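Local structure of putative capsular polysaccharide biosynthesis protein (Streptococcus pneumoniae serotype 4, 6EWJ) at residues Glu76-Gly80 with His99-Thr103; Met106-Ala111 with Asn369-Ala373; Tyr118-Glu122 with Arg146-Val150; Ile125-Lys130 with Phe157-Ser161; Arg294-Phe299 with Val394-Ile398. The protein is probably a pyridoxal phosphate-dependent sugar aminotransferase of the DegT/DnrJ/EryC1 family that acts in pneumococcal teichoic acid biosynthesis. All coordinates share one frame. Residue numbers count along the deposited sequence, not the author numbering.

Contact 1 (Glu76-Gly80 with His99-Thr103)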
# COMPACT_ATOMS: atom_id res chain seq x y z
N GLU A 76 15.99 -0.81 -10.57
CA GLU A 76 15.43 -1.00 -11.93
C GLU A 76 15.57 -2.44 -12.46
O GLU A 76 15.82 -2.67 -13.63
CB GLU A 76 15.98 0.04 -12.90
CG GLU A 76 15.61 1.46 -12.49
CD GLU A 76 16.27 2.49 -13.37
OE1 GLU A 76 17.46 2.60 -13.28
OE2 GLU A 76 15.63 3.22 -14.17
N VAL A 77 15.42 -3.41 -11.58
CA VAL A 77 15.35 -4.82 -11.95
C VAL A 77 14.01 -4.99 -12.68
O VAL A 77 12.96 -4.57 -12.16
CB VAL A 77 15.44 -5.74 -10.69
CG1 VAL A 77 15.17 -7.21 -11.00
CG2 VAL A 77 16.81 -5.60 -10.06
N GLY A 78 14.03 -5.57 -13.87
CA GLY A 78 12.81 -5.78 -14.63
C GLY A 78 12.88 -6.93 -15.63
O GLY A 78 13.62 -7.90 -15.40
N PRO A 79 12.08 -6.84 -16.71
CA PRO A 79 12.05 -7.88 -17.76
C PRO A 79 13.44 -8.22 -18.28
O PRO A 79 14.24 -7.33 -18.54
CB PRO A 79 11.20 -7.25 -18.85
CG PRO A 79 10.26 -6.36 -18.11
CD PRO A 79 11.09 -5.78 -16.99
N GLY A 80 13.73 -9.52 -18.36
CA GLY A 80 15.03 -9.98 -18.82
C GLY A 80 16.06 -10.17 -17.72
O GLY A 80 17.05 -10.86 -17.95
N HIS A 99 6.33 -9.10 -9.85
CA HIS A 99 5.72 -7.77 -9.94
C HIS A 99 6.48 -6.80 -10.82
O HIS A 99 5.85 -6.05 -11.59
CB HIS A 99 5.52 -7.13 -8.59
CG HIS A 99 4.54 -7.84 -7.72
ND1 HIS A 99 4.26 -7.43 -6.44
CD2 HIS A 99 3.76 -8.93 -7.95
CE1 HIS A 99 3.37 -8.24 -5.90
NE2 HIS A 99 3.08 -9.19 -6.79
N VAL A 100 7.80 -6.82 -10.74
CA VAL A 100 8.62 -5.94 -11.56
C VAL A 100 8.94 -6.53 -12.92
O VAL A 100 9.61 -5.91 -13.74
CB VAL A 100 9.94 -5.54 -10.82
CG1 VAL A 100 9.62 -4.90 -9.51
CG2 VAL A 100 10.87 -6.75 -10.62
N GLY A 101 8.47 -7.75 -13.17
CA GLY A 101 8.61 -8.41 -14.44
C GLY A 101 9.90 -9.18 -14.65
O GLY A 101 10.17 -9.58 -15.75
N ALA A 102 10.69 -9.34 -13.59
CA ALA A 102 11.90 -10.13 -13.62
C ALA A 102 11.57 -11.62 -13.49
O ALA A 102 10.44 -12.00 -13.20
CB ALA A 102 12.84 -9.71 -12.50
N THR A 103 12.58 -12.44 -13.71
CA THR A 103 12.45 -13.89 -13.67
C THR A 103 12.99 -14.43 -12.36
O THR A 103 14.19 -14.28 -12.07
CB THR A 103 13.20 -14.53 -14.84
OG1 THR A 103 12.77 -13.92 -16.06
CG2 THR A 103 12.91 -16.05 -14.93
O HOH W 1 11.86 -11.64 -17.03
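V77 lays its CG1 against A102 CB at 3.7 Å and, more loosely, against V100 CG2 at 4.3 Å; V100 CG2 also approaches the carbonyl V77 O at 3.4 Å. V77 and A102 both rest on V83, so these side chains pack on strand 82-86 of the sheet. Each segment is the turn between a helix and a parallel strand of the large mixed sheet, as in the α/β large domain of fold-type I aminotransferases. Both helices end in a Schellman motif, with positive phi at E76 (53°) and G101 (87°). No direct hydrogen bond joins the backbones. Three CA-H...O contacts run between them instead: G78 CA to V100 O at 3.3 Å, A102 CA to G78 O at 3.3 Å and P79 CA to G101 O at 3.2 Å. At G101 an ideal CB would lie 3.3 Å from P79 CG and jam against V100 O. Water 1 accepts from G80 N (3.1 Å), donates to G101 O (3.0 Å) and hydrogen-bonds T103 OG1 (2.6 Å).

Contact 2 (Met106-Ala111 with Asn369-Ala373)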
# COMPACT_ATOMS: atom_id res chain seq x y z
N MET A 106 15.10 -20.02 -8.42
CA MET A 106 15.08 -20.62 -7.10
C MET A 106 16.31 -21.49 -6.92
O MET A 106 16.78 -22.10 -7.90
CB MET A 106 13.80 -21.44 -6.91
CG MET A 106 12.54 -20.60 -7.00
SD MET A 106 11.08 -21.57 -6.55
CE MET A 106 9.86 -20.42 -7.18
N VAL A 107 16.80 -21.53 -5.69
CA VAL A 107 17.98 -22.33 -5.35
C VAL A 107 17.63 -23.21 -4.15
O VAL A 107 17.02 -22.74 -3.20
CB VAL A 107 19.19 -21.45 -5.03
CG1 VAL A 107 20.39 -22.29 -4.63
CG2 VAL A 107 19.56 -20.59 -6.23
N ASP A 108 18.05 -24.48 -4.21
CA ASP A 108 17.76 -25.43 -3.15
C ASP A 108 18.56 -25.08 -1.91
O ASP A 108 19.56 -24.33 -1.98
CB ASP A 108 18.05 -26.89 -3.57
CG ASP A 108 17.24 -27.90 -2.78
OD1 ASP A 108 16.35 -27.50 -1.98
OD2 ASP A 108 17.45 -29.11 -2.98
N ILE A 109 18.15 -25.63 -0.78
CA ILE A 109 18.73 -25.30 0.47
C ILE A 109 19.67 -26.42 0.92
O ILE A 109 19.87 -27.39 0.18
CB ILE A 109 17.64 -24.96 1.52
CG1 ILE A 109 16.76 -26.18 1.84
CG2 ILE A 109 16.79 -23.79 1.01
CD1 ILE A 109 16.00 -26.06 3.14
N GLN A 110 20.29 -26.25 2.08
CA GLN A 110 21.25 -27.20 2.60
C GLN A 110 20.53 -28.32 3.36
O GLN A 110 19.32 -28.25 3.58
CB GLN A 110 22.28 -26.50 3.49
CG GLN A 110 23.03 -25.35 2.79
CD GLN A 110 23.98 -24.59 3.72
OE1 GLN A 110 24.52 -25.16 4.67
NE2 GLN A 110 24.24 -23.32 3.41
N ALA A 111 21.28 -29.35 3.79
CA ALA A 111 20.66 -30.49 4.48
C ALA A 111 20.25 -30.16 5.94
O ALA A 111 19.32 -30.77 6.48
CB ALA A 111 21.59 -31.69 4.44
N ASN A 369 13.10 -30.64 -8.28
CA ASN A 369 14.41 -29.94 -8.40
C ASN A 369 15.00 -29.44 -7.10
O ASN A 369 16.15 -28.99 -7.08
CB ASN A 369 14.32 -28.76 -9.39
CG ASN A 369 14.20 -29.19 -10.84
OD1 ASN A 369 13.34 -28.67 -11.58
ND2 ASN A 369 15.01 -30.12 -11.26
N TYR A 370 14.22 -29.47 -6.01
CA TYR A 370 14.63 -28.88 -4.74
C TYR A 370 14.34 -29.82 -3.60
O TYR A 370 13.58 -29.47 -2.69
CB TYR A 370 13.95 -27.48 -4.55
CG TYR A 370 13.91 -26.66 -5.79
CD1 TYR A 370 14.97 -25.84 -6.16
CD2 TYR A 370 12.78 -26.66 -6.61
CE1 TYR A 370 14.96 -25.11 -7.34
CE2 TYR A 370 12.74 -25.88 -7.77
CZ TYR A 370 13.84 -25.13 -8.13
OH TYR A 370 13.82 -24.41 -9.33
N PRO A 371 14.96 -31.03 -3.62
CA PRO A 371 14.67 -32.04 -2.61
C PRO A 371 15.01 -31.64 -1.17
O PRO A 371 14.38 -32.15 -0.25
CB PRO A 371 15.53 -33.23 -3.04
CG PRO A 371 16.59 -32.65 -3.94
CD PRO A 371 15.92 -31.52 -4.62
N LYS A 372 16.02 -30.80 -0.98
CA LYS A 372 16.43 -30.39 0.37
C LYS A 372 15.35 -29.49 0.96
O LYS A 372 14.99 -29.60 2.16
CB LYS A 372 17.79 -29.70 0.35
CG LYS A 372 18.89 -30.59 -0.24
CD LYS A 372 19.55 -31.49 0.77
CE LYS A 372 20.71 -32.29 0.13
NZ LYS A 372 20.59 -32.77 -1.30
N ALA A 373 14.83 -28.60 0.12
CA ALA A 373 13.72 -27.74 0.51
C ALA A 373 12.54 -28.57 0.95
O ALA A 373 11.94 -28.30 2.00
CB ALA A 373 13.31 -26.79 -0.64
O HOH W 2 14.96 -22.27 -10.35
O HOH W 3 17.09 -29.88 4.20
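An aspartate just past the edge strand 103-107 receives the N-terminus of helix 371-378, whose N-cap position is held by Y370, 258 residues or more along the chain. The hydrogen bonds carry the main evidence: K372 N donates to D108 OD2 (3.0 Å, 160°) and A373 N to D108 OD1 (2.8 Å, 146°), so the carboxylate takes two amides of the first helical turn, one on each oxygen. D108 OD1 also accepts a weak bond from I109 N at 2.9 Å. P371 N lies 3.2 Å from D108 OD2 but has no hydrogen to give.

Apolar and aromatic packing lies beside these hydrogen bonds. M106 CB lies 3.9 Å from Y370 CE1, and M106 SD stands 5.2 Å from the ring centroid, 27° off the normal, an oblique Met-aromatic contact. I109 CG1 is 4.3 Å from A373 CB. Two carbons closely approach carbonyl oxygens: Y370 CE1, at the ring edge, lies 3.6 Å from M106 O, and K372 CB 3.1 Å from I109 O. The side chain of A373 is about 9 Å from that of Y351, a pyridoxal phosphate-binding residue, though this chain lacks the cofactor.

Water extends the junction at both ends. Water 3 lies 2.8 Å from Q110 O and 2.9 Å from K372 O; water 2 accepts from M106 N at 3.0 Å and hydrogen-bonds Y370 OH at 2.6 Å.

Contact 3 (Tyr118-Glu122 with Arg146-Val150)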
# COMPACT_ATOMS: atom_id res chain seq x y z
N TYR A 118 25.16 -22.81 -1.13
CA TYR A 118 25.83 -21.67 -1.79
C TYR A 118 26.63 -22.09 -2.99
O TYR A 118 27.02 -21.23 -3.77
CB TYR A 118 26.68 -20.86 -0.76
CG TYR A 118 25.80 -20.20 0.25
CD1 TYR A 118 24.96 -19.16 -0.12
CD2 TYR A 118 25.72 -20.66 1.56
CE1 TYR A 118 24.12 -18.54 0.77
CE2 TYR A 118 24.85 -20.05 2.47
CZ TYR A 118 24.02 -18.98 2.04
OH TYR A 118 23.12 -18.33 2.89
N ASP A 119 26.89 -23.40 -3.11
CA ASP A 119 27.50 -23.95 -4.30
C ASP A 119 26.46 -23.93 -5.40
O ASP A 119 26.76 -23.49 -6.52
CB ASP A 119 27.97 -25.40 -4.09
CG ASP A 119 29.07 -25.50 -3.04
OD1 ASP A 119 29.98 -24.63 -3.03
OD2 ASP A 119 29.07 -26.48 -2.26
N LEU A 120 25.26 -24.40 -5.08
CA LEU A 120 24.16 -24.36 -6.04
C LEU A 120 23.78 -22.91 -6.39
O LEU A 120 23.41 -22.63 -7.51
CB LEU A 120 22.95 -25.13 -5.53
CG LEU A 120 23.07 -26.67 -5.41
CD1 LEU A 120 21.78 -27.22 -4.83
CD2 LEU A 120 23.36 -27.34 -6.74
N LEU A 121 23.92 -22.00 -5.42
CA LEU A 121 23.75 -20.55 -5.69
C LEU A 121 24.73 -20.03 -6.73
O LEU A 121 24.32 -19.39 -7.72
CB LEU A 121 23.93 -19.75 -4.41
CG LEU A 121 23.92 -18.21 -4.50
CD1 LEU A 121 22.65 -17.76 -5.13
CD2 LEU A 121 24.06 -17.55 -3.17
N GLU A 122 26.02 -20.35 -6.55
CA GLU A 122 27.04 -20.06 -7.57
C GLU A 122 26.63 -20.57 -8.96
O GLU A 122 26.72 -19.83 -9.95
CB GLU A 122 28.41 -20.67 -7.21
CG GLU A 122 29.17 -19.87 -6.18
CD GLU A 122 30.50 -20.50 -5.81
OE1 GLU A 122 30.99 -21.38 -6.53
OE2 GLU A 122 31.08 -20.09 -4.79
N ARG A 146 30.07 -15.78 3.05
CA ARG A 146 30.01 -16.64 1.87
C ARG A 146 29.22 -15.98 0.73
O ARG A 146 29.68 -15.95 -0.41
CB ARG A 146 29.38 -17.98 2.22
CG ARG A 146 29.33 -18.96 1.06
CD ARG A 146 30.73 -19.30 0.51
NE ARG A 146 30.64 -20.03 -0.75
CZ ARG A 146 30.36 -21.32 -0.89
NH1 ARG A 146 30.12 -22.09 0.16
NH2 ARG A 146 30.29 -21.84 -2.11
N LEU A 147 28.07 -15.43 1.04
CA LEU A 147 27.27 -14.70 -0.00
C LEU A 147 28.08 -13.62 -0.73
O LEU A 147 28.09 -13.59 -1.95
CB LEU A 147 26.02 -14.09 0.62
CG LEU A 147 24.91 -15.09 0.86
CD1 LEU A 147 23.91 -14.63 1.93
CD2 LEU A 147 24.20 -15.31 -0.50
N PHE A 148 28.78 -12.76 0.02
CA PHE A 148 29.61 -11.70 -0.61
C PHE A 148 30.79 -12.27 -1.42
O PHE A 148 31.17 -11.70 -2.44
CB PHE A 148 30.08 -10.64 0.41
CG PHE A 148 29.02 -9.60 0.72
CD1 PHE A 148 28.69 -8.63 -0.23
CD2 PHE A 148 28.34 -9.60 1.93
CE1 PHE A 148 27.69 -7.69 0.02
CE2 PHE A 148 27.38 -8.63 2.21
CZ PHE A 148 27.03 -7.69 1.24
N GLN A 149 31.34 -13.40 -0.98
CA GLN A 149 32.40 -14.13 -1.73
C GLN A 149 31.87 -14.64 -3.08
O GLN A 149 32.52 -14.48 -4.10
CB GLN A 149 32.92 -15.31 -0.90
CG GLN A 149 33.75 -14.90 0.31
CD GLN A 149 34.08 -16.05 1.28
OE1 GLN A 149 33.60 -17.18 1.13
NE2 GLN A 149 34.87 -15.76 2.30
N VAL A 150 30.63 -15.16 -3.08
CA VAL A 150 29.97 -15.64 -4.32
C VAL A 150 29.80 -14.52 -5.35
O VAL A 150 30.21 -14.68 -6.50
CB VAL A 150 28.61 -16.28 -4.06
CG1 VAL A 150 27.85 -16.51 -5.36
CG2 VAL A 150 28.76 -17.59 -3.29
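R146 supplies the direct polar link between the two helices. Its NH2 donates to D119 OD1 (3.0 Å, 161°) and to E122 OE2 (3.3 Å, 172°), forming a salt-bridge network in which one guanidinium nitrogen serves two carboxylates a helical turn apart. Both acceptors lie near the guanidinium plane, as good N-H geometry requires, while Y118 CB covers one face, 3.7 Å from R146 CZ. E122 has a second, weak partner for its other oxygen, a long ion pair from OE1 to K153. The hydroxyl of Y118 is satisfied by E115, outside the two segments. Backbone groups are used within their own helices: E122 N bonds to Y118 O at 3.1 Å and V150 N to R146 O at 2.9 Å.

Beneath the charges the packing is apolar. L147 CD2 lies 3.5 Å from both Y118 CE1 and L121 CD2, and E122 CG is 3.7 Å from V150 CG2. The short axes approach to 10.5 Å and cross at -21°, a nearly parallel pair. Strand 129-132 falls between the two helices in sequence, which places them as successive helices of an α/β layer; L147 rests on I173 of strand 172-177, and V150 on I125 in the turn leading to strand 129-132.

Contact 4 (Ile125-Lys130 with Phe157-Ser161)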
# COMPACT_ATOMS: atom_id res chain seq x y z
N ILE A 125 23.87 -18.59 -10.91
CA ILE A 125 24.22 -17.25 -11.40
C ILE A 125 24.49 -17.24 -12.92
O ILE A 125 25.21 -18.07 -13.44
CB ILE A 125 25.42 -16.64 -10.59
CG1 ILE A 125 24.92 -16.21 -9.22
CG2 ILE A 125 26.06 -15.45 -11.30
CD1 ILE A 125 26.00 -15.88 -8.21
N THR A 126 23.90 -16.24 -13.60
CA THR A 126 24.10 -16.03 -15.04
C THR A 126 24.38 -14.55 -15.31
O THR A 126 24.45 -13.72 -14.38
CB THR A 126 22.86 -16.45 -15.87
OG1 THR A 126 21.80 -15.49 -15.69
CG2 THR A 126 22.38 -17.86 -15.50
N GLU A 127 24.55 -14.23 -16.59
CA GLU A 127 24.73 -12.86 -17.05
C GLU A 127 23.50 -11.98 -16.80
O GLU A 127 23.62 -10.77 -16.73
CB GLU A 127 25.12 -12.83 -18.52
CG GLU A 127 26.39 -13.61 -18.79
CD GLU A 127 27.39 -12.97 -19.74
OE1 GLU A 127 27.34 -11.73 -19.96
OE2 GLU A 127 28.27 -13.71 -20.25
N LYS A 128 22.34 -12.60 -16.61
CA LYS A 128 21.12 -11.86 -16.26
C LYS A 128 20.90 -11.59 -14.74
O LYS A 128 20.00 -10.83 -14.38
CB LYS A 128 19.90 -12.61 -16.82
CG LYS A 128 19.96 -13.00 -18.31
CD LYS A 128 18.63 -13.57 -18.77
CE LYS A 128 18.40 -13.36 -20.25
NZ LYS A 128 17.29 -14.22 -20.75
N THR A 129 21.65 -12.26 -13.86
CA THR A 129 21.41 -12.17 -12.43
C THR A 129 21.74 -10.76 -11.96
O THR A 129 22.86 -10.27 -12.19
CB THR A 129 22.23 -13.18 -11.60
OG1 THR A 129 22.17 -14.47 -12.19
CG2 THR A 129 21.67 -13.27 -10.16
N LYS A 130 20.75 -10.10 -11.36
CA LYS A 130 20.91 -8.77 -10.75
C LYS A 130 20.89 -8.74 -9.23
O LYS A 130 21.54 -7.87 -8.61
CB LYS A 130 19.83 -7.80 -11.24
CG LYS A 130 19.78 -7.55 -12.73
CD LYS A 130 21.12 -7.16 -13.33
CE LYS A 130 20.96 -6.72 -14.77
NZ LYS A 130 22.24 -6.28 -15.31
N PHE A 157 30.41 -12.12 -14.70
CA PHE A 157 29.09 -12.38 -15.30
C PHE A 157 28.20 -11.12 -15.33
O PHE A 157 27.25 -11.07 -16.09
CB PHE A 157 28.34 -13.50 -14.54
CG PHE A 157 28.78 -14.89 -14.90
CD1 PHE A 157 30.08 -15.32 -14.66
CD2 PHE A 157 27.87 -15.81 -15.44
CE1 PHE A 157 30.48 -16.62 -14.99
CE2 PHE A 157 28.25 -17.11 -15.75
CZ PHE A 157 29.55 -17.51 -15.53
N PHE A 158 28.49 -10.13 -14.49
CA PHE A 158 27.58 -8.99 -14.32
C PHE A 158 27.73 -7.95 -15.42
O PHE A 158 28.84 -7.61 -15.80
CB PHE A 158 27.83 -8.32 -12.97
CG PHE A 158 26.76 -7.37 -12.58
CD1 PHE A 158 25.55 -7.84 -12.05
CD2 PHE A 158 26.94 -5.99 -12.72
CE1 PHE A 158 24.56 -6.96 -11.68
CE2 PHE A 158 25.94 -5.11 -12.35
CZ PHE A 158 24.75 -5.59 -11.83
N THR A 159 26.60 -7.43 -15.88
CA THR A 159 26.58 -6.32 -16.83
C THR A 159 25.52 -5.36 -16.33
O THR A 159 24.33 -5.64 -16.45
CB THR A 159 26.28 -6.77 -18.27
OG1 THR A 159 27.41 -7.47 -18.79
CG2 THR A 159 25.98 -5.57 -19.19
N ALA A 160 25.96 -4.24 -15.77
CA ALA A 160 25.06 -3.22 -15.27
C ALA A 160 24.10 -2.72 -16.38
O ALA A 160 24.52 -2.58 -17.52
CB ALA A 160 25.86 -2.07 -14.68
N SER A 161 22.83 -2.47 -16.05
CA SER A 161 21.89 -1.80 -16.98
C SER A 161 20.95 -0.82 -16.27
O SER A 161 19.81 -0.67 -16.65
CB SER A 161 21.09 -2.85 -17.76
OG SER A 161 20.29 -3.62 -16.91
O HOH W 4 24.06 -8.77 -14.84
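I125 begins the turn that leads from helix 118-124 into strand 129-132, and the later loop between helices 144-153 and 163-168 lies against that turn. I125 CG2 is 4.4 Å from F157 CB, and I125 O is 3.9 Å from F157 CE2. T126 opens a type I beta turn closed by T129 N to T126 O at 3.2 Å. Its OG1 accepts from K128 N at 3.1 Å, making an ST turn, and also hydrogen-bonds E82 of strand 82-86; T126 N in turn donates to T129 OG1 (2.8 Å, 179°). The edge of the F157 ring is set against this turn, with CD2 3.7 Å from T126 C. E127 CA, 4.7 Å from F157 CA, makes a CA-H...O contact to F157 O (3.2 Å, 155° at hydrogen); that buried oxygen has no conventional polar partner in the model.

T129 presents its carbonyl O to the F158 ring edge, 3.6 Å from CD1. K130 then reaches across the loop: its NZ lies 4.7 Å from the F158 ring centroid, 26° off the normal, an off-centre cation-pi contact. The same NZ is 2.5 Å from T159 O, but the angle is too poor for a hydrogen bond. Water 4 joins the segments, donating to E127 O (2.8 Å) and T129 O (3.3 Å) while accepting from K130 NZ and T159 N, both at 3.1 Å.

Contact 5 (Arg294-Phe299 with Val394-Ile398)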
# COMPACT_ATOMS: atom_id res chain seq x y z
N ARG A 294 14.32 -21.99 27.29
CA ARG A 294 13.48 -22.96 28.02
C ARG A 294 13.05 -24.10 27.08
O ARG A 294 13.18 -25.29 27.41
CB ARG A 294 12.28 -22.25 28.68
CG ARG A 294 11.35 -23.15 29.47
CD ARG A 294 10.20 -22.38 30.07
NE ARG A 294 10.66 -21.69 31.25
CZ ARG A 294 10.67 -22.19 32.49
NH1 ARG A 294 10.17 -23.39 32.78
NH2 ARG A 294 11.16 -21.45 33.46
N TYR A 295 12.62 -23.74 25.87
CA TYR A 295 12.32 -24.75 24.84
C TYR A 295 13.56 -25.62 24.54
O TYR A 295 13.49 -26.86 24.52
CB TYR A 295 11.86 -24.08 23.53
CG TYR A 295 10.40 -23.71 23.32
CD1 TYR A 295 9.37 -24.54 23.71
CD2 TYR A 295 10.07 -22.55 22.60
CE1 TYR A 295 8.03 -24.21 23.45
CE2 TYR A 295 8.74 -22.21 22.32
CZ TYR A 295 7.72 -23.04 22.75
OH TYR A 295 6.42 -22.74 22.45
N ASP A 296 14.68 -24.95 24.25
CA ASP A 296 15.93 -25.63 23.94
C ASP A 296 16.31 -26.64 25.02
O ASP A 296 16.61 -27.78 24.69
CB ASP A 296 17.08 -24.65 23.73
CG ASP A 296 16.98 -23.88 22.42
OD1 ASP A 296 16.14 -24.18 21.51
OD2 ASP A 296 17.77 -22.91 22.31
N SER A 297 16.28 -26.26 26.30
CA SER A 297 16.62 -27.25 27.36
C SER A 297 15.58 -28.35 27.43
O SER A 297 15.91 -29.50 27.55
CB SER A 297 16.80 -26.63 28.75
OG SER A 297 17.44 -25.35 28.70
N GLY A 298 14.30 -27.99 27.26
CA GLY A 298 13.21 -28.96 27.20
C GLY A 298 13.30 -30.04 26.11
O GLY A 298 13.04 -31.21 26.38
N PHE A 299 13.73 -29.64 24.91
CA PHE A 299 13.85 -30.54 23.77
C PHE A 299 15.20 -31.27 23.65
O PHE A 299 15.32 -32.14 22.82
CB PHE A 299 13.50 -29.80 22.47
CG PHE A 299 12.07 -29.31 22.42
CD1 PHE A 299 11.01 -30.18 22.75
CD2 PHE A 299 11.77 -28.00 22.07
CE1 PHE A 299 9.70 -29.73 22.72
CE2 PHE A 299 10.45 -27.55 22.07
CZ PHE A 299 9.43 -28.40 22.39
N VAL A 394 4.78 -22.71 28.07
CA VAL A 394 5.98 -23.22 27.41
C VAL A 394 6.28 -24.66 27.91
O VAL A 394 6.51 -25.57 27.12
CB VAL A 394 7.21 -22.29 27.57
CG1 VAL A 394 8.45 -22.91 26.92
CG2 VAL A 394 6.98 -20.92 26.94
N ASP A 395 6.24 -24.84 29.23
CA ASP A 395 6.45 -26.17 29.85
C ASP A 395 5.43 -27.17 29.35
O ASP A 395 5.77 -28.31 29.02
CB ASP A 395 6.40 -26.07 31.37
CG ASP A 395 7.61 -25.34 31.95
OD1 ASP A 395 8.60 -25.07 31.22
OD2 ASP A 395 7.58 -25.04 33.15
N TYR A 396 4.18 -26.73 29.26
CA TYR A 396 3.11 -27.55 28.70
C TYR A 396 3.35 -27.93 27.23
O TYR A 396 3.17 -29.09 26.87
CB TYR A 396 1.76 -26.84 28.88
CG TYR A 396 0.60 -27.60 28.29
CD1 TYR A 396 0.08 -28.73 28.92
CD2 TYR A 396 0.02 -27.18 27.08
CE1 TYR A 396 -0.99 -29.42 28.37
CE2 TYR A 396 -1.05 -27.86 26.53
CZ TYR A 396 -1.55 -28.98 27.17
OH TYR A 396 -2.61 -29.65 26.61
N ILE A 397 3.79 -26.97 26.42
CA ILE A 397 4.09 -27.24 24.99
C ILE A 397 5.25 -28.25 24.87
O ILE A 397 5.17 -29.20 24.10
CB ILE A 397 4.39 -25.93 24.21
CG1 ILE A 397 3.11 -25.09 24.07
CG2 ILE A 397 4.92 -26.22 22.81
CD1 ILE A 397 3.34 -23.64 23.71
N ILE A 398 6.31 -28.04 25.64
CA ILE A 398 7.45 -28.98 25.66
C ILE A 398 6.99 -30.42 25.92
O ILE A 398 7.22 -31.33 25.13
CB ILE A 398 8.50 -28.54 26.71
CG1 ILE A 398 9.21 -27.27 26.26
CG2 ILE A 398 9.57 -29.63 26.95
CD1 ILE A 398 9.94 -26.56 27.38
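I398 buries 94 Å² here by inserting its side chain, as a knob into a hole, among R294, Y295, G298 and F299. Its CG1 lies 3.7 Å from Y295 CD1 and over one face of the F299 ring, 4.0 Å from F299 CZ, while CD1 reaches R294 O at 3.5 Å. An ideal CB on G298 would stand 2.6 Å from I398 CD1, a clash, so glycine permits this insertion. Y295 (82 Å²) meets V394 face-on: V394 CG1 is 4.0 Å from the ring centroid, 24° off the normal, a CH-pi contact. The I398 and I397 side chains lie at the ring edge, and Y295 OH hydrogen-bonds P384 O. Here the end of helix 268-299 meets the C-terminal helix 391-409 above L383 of strand 380-383; the axes of segments 294-299 and 394-398 approach to 9.9 Å, crossing at -30°. R294 (73 Å²) stretches along the rim, its CD 3.6 Å from V394 CG1 and its NH1 in a salt bridge with D395 OD1 (2.8 Å, 159°).

In the fold
Contacts 1 to 4 gather around one region of the mixed sheet, whereas contact 5 lies 45 Å from contact 1 and 47 Å from contact 4, centre to centre, across the chain's centre. Contacts 1 and 4 (centres 13 Å apart) touch through V77 CG2 and K130 CB, 3.9 Å apart; contacts 3 and 4 (15 Å) through V150 CG1 and I125 CD1, 3.5 Å apart. Contacts 2 and 3 (14 Å) share the strand 103-107 to helix 118-124 connection. Along the chain contact 1 closes first, and contacts 3 and 4 interleave between the two halves of contact 2, which ties residues 369-373 back to the sheet. Contacts 2 and 5 also alternate; 394-398 packs on helix 268-299.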